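Local coordinates for Acarbose/maltose binding protein GacH (Streptomyces glaucescens, PDB 3K01) that binds acarbose and probably maltose-type sugars as the solute receptor of an ABC transporter, at residues 118-130 / 357-370. Residues are numbered along the deposited sequence; the frame is centred on the assembly and turned at random.
Sequences DHLPQAAASTRYE and KPAVDKAVERPWIA
Gln122 and Glu365 mark the closest approach of the two backbones, 5.7 Å between their CA atoms. From there the chains run on side by side in the same sense, to Tyr129 CA and Trp368 CA, 6.3 Å apart. Trp368 and Gln122 contribute the largest shares of the buried surface. The six-membered ring of Trp368 lies over Ser126, whose CA sits 3.5 Å from the ring centroid and 8° off the normal, a CH-pi contact, while Arg366 O lies over the five-membered ring on the opposite face. Trp368 NE1 gives its N-H to Glu365 OE1 (2.9 Å), reaching it from above the carboxylate plane; this helps fix the indole's rotation, and the carboxylate lies against Ala125 CB. In this two-lobed solute-binding fold, the contact joins the short helix 121-125 to the chain leaving helix 351-360, where the weakly bonded 363-364 runs parallel beside strand 293-302. Gln122 bends at chi2 (93°), which brings its amide to Ala363 O, where NE2 donates (2.8 Å, N-H...O 155°). Two waters also bind that amide: one links OE1 to Val360 O, the other NE2 to Asp361 O. Leu120 CD1 meets Val360 CG1 at 3.8 Å. The Tyr129 ring turns its edge to Trp368 O, 3.5 Å from CD1, and a water bridges Tyr129 OH to Ala370 N.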
loop_
_atom_site.group_PDB
_atom_site.type_symbol
_atom_site.label_atom_id
_atom_site.label_comp_id
_atom_site.label_asym_id
_atom_site.label_seq_id
_atom_site.Cartn_x
_atom_site.Cartn_y
_atom_site.Cartn_z
ATOM N N ASP A 118 -8.317 -10.987 -14.362
ATOM C CA ASP A 118 -8.395 -9.586 -14.582
ATOM C C ASP A 118 -7.544 -8.811 -13.550
ATOM O O ASP A 118 -7.123 -7.721 -13.802
ATOM C CB ASP A 118 -9.888 -9.211 -14.448
ATOM C CG ASP A 118 -10.249 -7.871 -15.043
ATOM O OD1 ASP A 118 -9.566 -7.307 -15.874
ATOM O OD2 ASP A 118 -11.314 -7.387 -14.685
ATOM N N HIS A 119 -7.298 -9.360 -12.371
ATOM C CA HIS A 119 -6.639 -8.533 -11.345
ATOM C C HIS A 119 -5.149 -8.361 -11.591
ATOM O O HIS A 119 -4.471 -9.272 -12.078
ATOM C CB HIS A 119 -6.871 -9.098 -9.955
ATOM C CG HIS A 119 -8.304 -9.106 -9.555
ATOM N ND1 HIS A 119 -8.957 -7.982 -9.102
ATOM C CD2 HIS A 119 -9.226 -10.095 -9.576
ATOM C CE1 HIS A 119 -10.212 -8.283 -8.828
ATOM N NE2 HIS A 119 -10.404 -9.557 -9.131
ATOM N N LEU A 120 -4.638 -7.184 -11.245
ATOM C CA LEU A 120 -3.197 -6.958 -11.215
ATOM C C LEU A 120 -2.523 -8.080 -10.436
ATOM O O LEU A 120 -3.029 -8.523 -9.413
ATOM C CB LEU A 120 -2.898 -5.613 -10.560
ATOM C CG LEU A 120 -3.319 -4.378 -11.370
ATOM C CD1 LEU A 120 -3.278 -3.134 -10.474
ATOM C CD2 LEU A 120 -2.458 -4.166 -12.624
ATOM N N PRO A 121 -1.346 -8.539 -10.904
ATOM C CA PRO A 121 -0.775 -9.755 -10.291
ATOM C C PRO A 121 -0.461 -9.579 -8.797
ATOM O O PRO A 121 -0.678 -10.488 -7.985
ATOM C CB PRO A 121 0.494 -10.003 -11.123
ATOM C CG PRO A 121 0.829 -8.660 -11.689
ATOM C CD PRO A 121 -0.518 -8.032 -12.009
ATOM N N GLN A 122 0.007 -8.397 -8.409
ATOM C CA GLN A 122 0.313 -8.174 -7.010
ATOM C C GLN A 122 -0.952 -8.231 -6.147
ATOM O O GLN A 122 -0.940 -8.732 -5.038
ATOM C CB GLN A 122 0.999 -6.814 -6.787
ATOM C CG GLN A 122 2.308 -6.646 -7.540
ATOM C CD GLN A 122 2.100 -5.989 -8.897
ATOM O OE1 GLN A 122 1.020 -6.081 -9.501
ATOM N NE2 GLN A 122 3.137 -5.308 -9.385
ATOM N N ALA A 123 -2.032 -7.643 -6.664
ATOM C CA ALA A 123 -3.299 -7.627 -5.945
ATOM C C ALA A 123 -3.849 -9.048 -5.807
ATOM O O ALA A 123 -4.263 -9.435 -4.712
ATOM C CB ALA A 123 -4.304 -6.710 -6.652
ATOM N N ALA A 124 -3.796 -9.829 -6.886
ATOM C CA ALA A 124 -4.187 -11.247 -6.762
ATOM C C ALA A 124 -3.341 -11.986 -5.742
ATOM O O ALA A 124 -3.859 -12.755 -4.929
ATOM C CB ALA A 124 -4.119 -11.934 -8.124
ATOM N N ALA A 125 -2.036 -11.749 -5.778
ATOM C CA ALA A 125 -1.158 -12.458 -4.859
ATOM C C ALA A 125 -1.456 -12.156 -3.399
ATOM O O ALA A 125 -1.324 -13.015 -2.533
ATOM C CB ALA A 125 0.279 -12.138 -5.186
ATOM N N SER A 126 -1.877 -10.918 -3.115
ATOM C CA SER A 126 -2.164 -10.511 -1.734
ATOM C C SER A 126 -3.366 -11.268 -1.139
ATOM O O SER A 126 -3.573 -11.222 0.070
ATOM C CB SER A 126 -2.463 -9.007 -1.647
ATOM O OG SER A 126 -3.768 -8.687 -2.136
ATOM N N THR A 127 -4.146 -11.962 -1.984
ATOM C CA THR A 127 -5.316 -12.700 -1.482
ATOM C C THR A 127 -4.985 -14.113 -1.023
ATOM O O THR A 127 -5.867 -14.799 -0.505
ATOM C CB THR A 127 -6.429 -12.793 -2.559
ATOM O OG1 THR A 127 -6.014 -13.669 -3.604
ATOM C CG2 THR A 127 -6.829 -11.416 -3.097
ATOM N N ARG A 128 -3.743 -14.549 -1.198
ATOM C CA ARG A 128 -3.371 -15.953 -0.951
ATOM C C ARG A 128 -2.524 -16.094 0.289
ATOM O O ARG A 128 -1.668 -15.232 0.576
ATOM C CB ARG A 128 -2.602 -16.527 -2.141
ATOM C CG ARG A 128 -3.267 -16.330 -3.478
ATOM C CD ARG A 128 -3.882 -17.560 -4.000
ATOM N NE ARG A 128 -2.941 -18.663 -4.172
ATOM C CZ ARG A 128 -3.341 -19.924 -4.216
ATOM N NH1 ARG A 128 -4.640 -20.200 -4.101
ATOM N NH2 ARG A 128 -2.461 -20.904 -4.369
ATOM N N TYR A 129 -2.721 -17.205 0.980
ATOM C CA TYR A 129 -1.956 -17.508 2.185
ATOM C C TYR A 129 -1.741 -19.006 2.175
ATOM O O TYR A 129 -2.709 -19.766 2.155
ATOM C CB TYR A 129 -2.697 -17.078 3.449
ATOM C CG TYR A 129 -1.984 -17.484 4.732
ATOM C CD1 TYR A 129 -0.763 -16.926 5.093
ATOM C CD2 TYR A 129 -2.535 -18.444 5.578
ATOM C CE1 TYR A 129 -0.125 -17.316 6.255
ATOM C CE2 TYR A 129 -1.907 -18.827 6.744
ATOM C CZ TYR A 129 -0.691 -18.257 7.069
ATOM O OH TYR A 129 -0.046 -18.608 8.238
ATOM N N GLU A 130 -0.458 -19.396 2.119
ATOM C CA GLU A 130 -0.032 -20.798 2.144
ATOM C C GLU A 130 -0.841 -21.644 1.169
ATOM O O GLU A 130 -1.382 -22.692 1.521
ATOM C CB GLU A 130 -0.107 -21.324 3.574
ATOM C CG GLU A 130 0.848 -20.560 4.472
ATOM C CD GLU A 130 1.027 -21.142 5.852
ATOM O OE1 GLU A 130 0.140 -21.875 6.338
ATOM O OE2 GLU A 130 2.071 -20.822 6.471
ATOM N N LYS A 357 -0.875 5.328 -11.792
ATOM C CA LYS A 357 -0.788 4.030 -12.433
ATOM C C LYS A 357 0.651 3.592 -12.772
ATOM O O LYS A 357 1.001 2.434 -12.518
ATOM C CB LYS A 357 -1.760 3.883 -13.597
ATOM C CG LYS A 357 -1.844 2.439 -14.170
ATOM C CD LYS A 357 -2.007 1.352 -13.085
ATOM C CE LYS A 357 -2.534 0.026 -13.623
ATOM N NZ LYS A 357 -1.750 -0.528 -14.711
ATOM N N PRO A 358 1.498 4.486 -13.318
ATOM C CA PRO A 358 2.868 4.025 -13.535
ATOM C C PRO A 358 3.569 3.575 -12.248
ATOM O O PRO A 358 4.314 2.594 -12.248
ATOM C CB PRO A 358 3.549 5.255 -14.167
ATOM C CG PRO A 358 2.398 5.964 -14.874
ATOM C CD PRO A 358 1.260 5.832 -13.896
ATOM N N ALA A 359 3.297 4.260 -11.137
ATOM C CA ALA A 359 3.853 3.833 -9.845
ATOM C C ALA A 359 3.302 2.468 -9.417
ATOM O O ALA A 359 4.034 1.592 -8.947
ATOM C CB ALA A 359 3.550 4.889 -8.791
ATOM N N VAL A 360 2.001 2.267 -9.606
ATOM C CA VAL A 360 1.377 0.974 -9.288
ATOM C C VAL A 360 2.023 -0.168 -10.092
ATOM O O VAL A 360 2.164 -1.287 -9.587
ATOM C CB VAL A 360 -0.147 1.049 -9.506
ATOM C CG1 VAL A 360 -0.807 -0.344 -9.541
ATOM C CG2 VAL A 360 -0.778 1.877 -8.413
ATOM N N ASP A 361 2.448 0.112 -11.321
ATOM C CA ASP A 361 3.163 -0.894 -12.113
ATOM C C ASP A 361 4.515 -1.283 -11.521
ATOM O O ASP A 361 5.082 -2.293 -11.913
ATOM C CB ASP A 361 3.373 -0.428 -13.561
ATOM C CG ASP A 361 2.098 -0.467 -14.413
ATOM O OD1 ASP A 361 1.073 -1.075 -14.022
ATOM O OD2 ASP A 361 2.172 0.116 -15.507
ATOM N N LYS A 362 5.021 -0.503 -10.569
ATOM C CA LYS A 362 6.264 -0.843 -9.879
ATOM C C LYS A 362 6.023 -1.497 -8.547
ATOM O O LYS A 362 6.994 -1.755 -7.820
ATOM C CB LYS A 362 7.144 0.410 -9.713
ATOM C CG LYS A 362 7.825 0.843 -11.016
ATOM C CD LYS A 362 8.749 -0.230 -11.592
ATOM C CE LYS A 362 9.287 0.274 -12.909
ATOM N NZ LYS A 362 8.251 0.157 -13.987
ATOM N N ALA A 363 4.779 -1.784 -8.181
ATOM C CA ALA A 363 4.522 -2.336 -6.856
ATOM C C ALA A 363 5.186 -3.694 -6.669
ATOM O O ALA A 363 5.195 -4.522 -7.584
ATOM C CB ALA A 363 3.029 -2.420 -6.610
ATOM N N VAL A 364 5.694 -3.909 -5.458
ATOM C CA VAL A 364 6.336 -5.170 -5.093
ATOM C C VAL A 364 5.494 -5.786 -3.997
ATOM O O VAL A 364 5.108 -5.115 -3.054
ATOM C CB VAL A 364 7.794 -4.914 -4.579
ATOM C CG1 VAL A 364 8.437 -6.212 -4.047
ATOM C CG2 VAL A 364 8.646 -4.311 -5.674
ATOM N N GLU A 365 5.241 -7.089 -4.118
ATOM C CA GLU A 365 4.438 -7.775 -3.140
ATOM C C GLU A 365 5.068 -7.743 -1.755
ATOM O O GLU A 365 6.301 -7.789 -1.625
ATOM C CB GLU A 365 4.291 -9.238 -3.543
ATOM C CG GLU A 365 3.466 -9.479 -4.801
ATOM C CD GLU A 365 3.415 -10.946 -5.206
ATOM O OE1 GLU A 365 3.459 -11.808 -4.315
ATOM O OE2 GLU A 365 3.314 -11.229 -6.428
ATOM N N ARG A 366 4.232 -7.694 -0.739
ATOM C CA ARG A 366 4.668 -7.966 0.633
ATOM C C ARG A 366 4.968 -9.459 0.761
ATOM O O ARG A 366 4.512 -10.256 -0.056
ATOM C CB ARG A 366 3.523 -7.702 1.616
ATOM C CG ARG A 366 2.880 -6.358 1.529
ATOM C CD ARG A 366 3.620 -5.267 2.276
ATOM N NE ARG A 366 2.764 -4.094 2.263
ATOM C CZ ARG A 366 2.009 -3.635 3.259
ATOM N NH1 ARG A 366 2.058 -4.133 4.499
ATOM N NH2 ARG A 366 1.277 -2.555 3.029
ATOM N N PRO A 367 5.689 -9.854 1.831
ATOM C CA PRO A 367 5.671 -11.269 2.177
ATOM C C PRO A 367 4.300 -11.580 2.782
ATOM O O PRO A 367 3.877 -10.958 3.754
ATOM C CB PRO A 367 6.796 -11.407 3.225
ATOM C CG PRO A 367 6.973 -10.056 3.768
ATOM C CD PRO A 367 6.498 -9.040 2.763
ATOM N N TRP A 368 3.625 -12.576 2.210
ATOM C CA TRP A 368 2.244 -12.844 2.584
ATOM C C TRP A 368 2.187 -13.840 3.733
ATOM O O TRP A 368 1.680 -14.964 3.599
ATOM C CB TRP A 368 1.446 -13.323 1.369
ATOM C CG TRP A 368 1.532 -12.378 0.214
ATOM C CD1 TRP A 368 2.038 -12.661 -1.018
ATOM C CD2 TRP A 368 1.133 -10.991 0.189
ATOM N NE1 TRP A 368 1.971 -11.540 -1.825
ATOM C CE2 TRP A 368 1.414 -10.515 -1.119
ATOM C CE3 TRP A 368 0.559 -10.122 1.116
ATOM C CZ2 TRP A 368 1.171 -9.205 -1.505
ATOM C CZ3 TRP A 368 0.299 -8.824 0.725
ATOM C CH2 TRP A 368 0.607 -8.381 -0.593
ATOM N N ILE A 369 2.727 -13.410 4.865
ATOM C CA ILE A 369 2.918 -14.286 6.030
ATOM C C ILE A 369 2.252 -13.664 7.250
ATOM O O ILE A 369 1.985 -12.453 7.282
ATOM C CB ILE A 369 4.415 -14.592 6.292
ATOM C CG1 ILE A 369 5.189 -13.317 6.657
ATOM C CG2 ILE A 369 5.044 -15.277 5.081
ATOM C CD1 ILE A 369 6.641 -13.601 7.071
ATOM N N ALA A 370 1.995 -14.488 8.261
ATOM C CA ALA A 370 1.319 -14.069 9.479
ATOM C C ALA A 370 2.016 -12.861 10.105
ATOM O O ALA A 370 1.375 -11.929 10.602
ATOM C CB ALA A 370 1.294 -15.240 10.464
HETATM O O HOH W 1 0.469 -3.516 -10.403
HETATM O O HOH W 2 3.595 -4.646 -12.175
HETATM O O HOH W 3 2.631 -17.316 8.018
HETATM O O HOH W 4 1.662 -17.350 2.276
#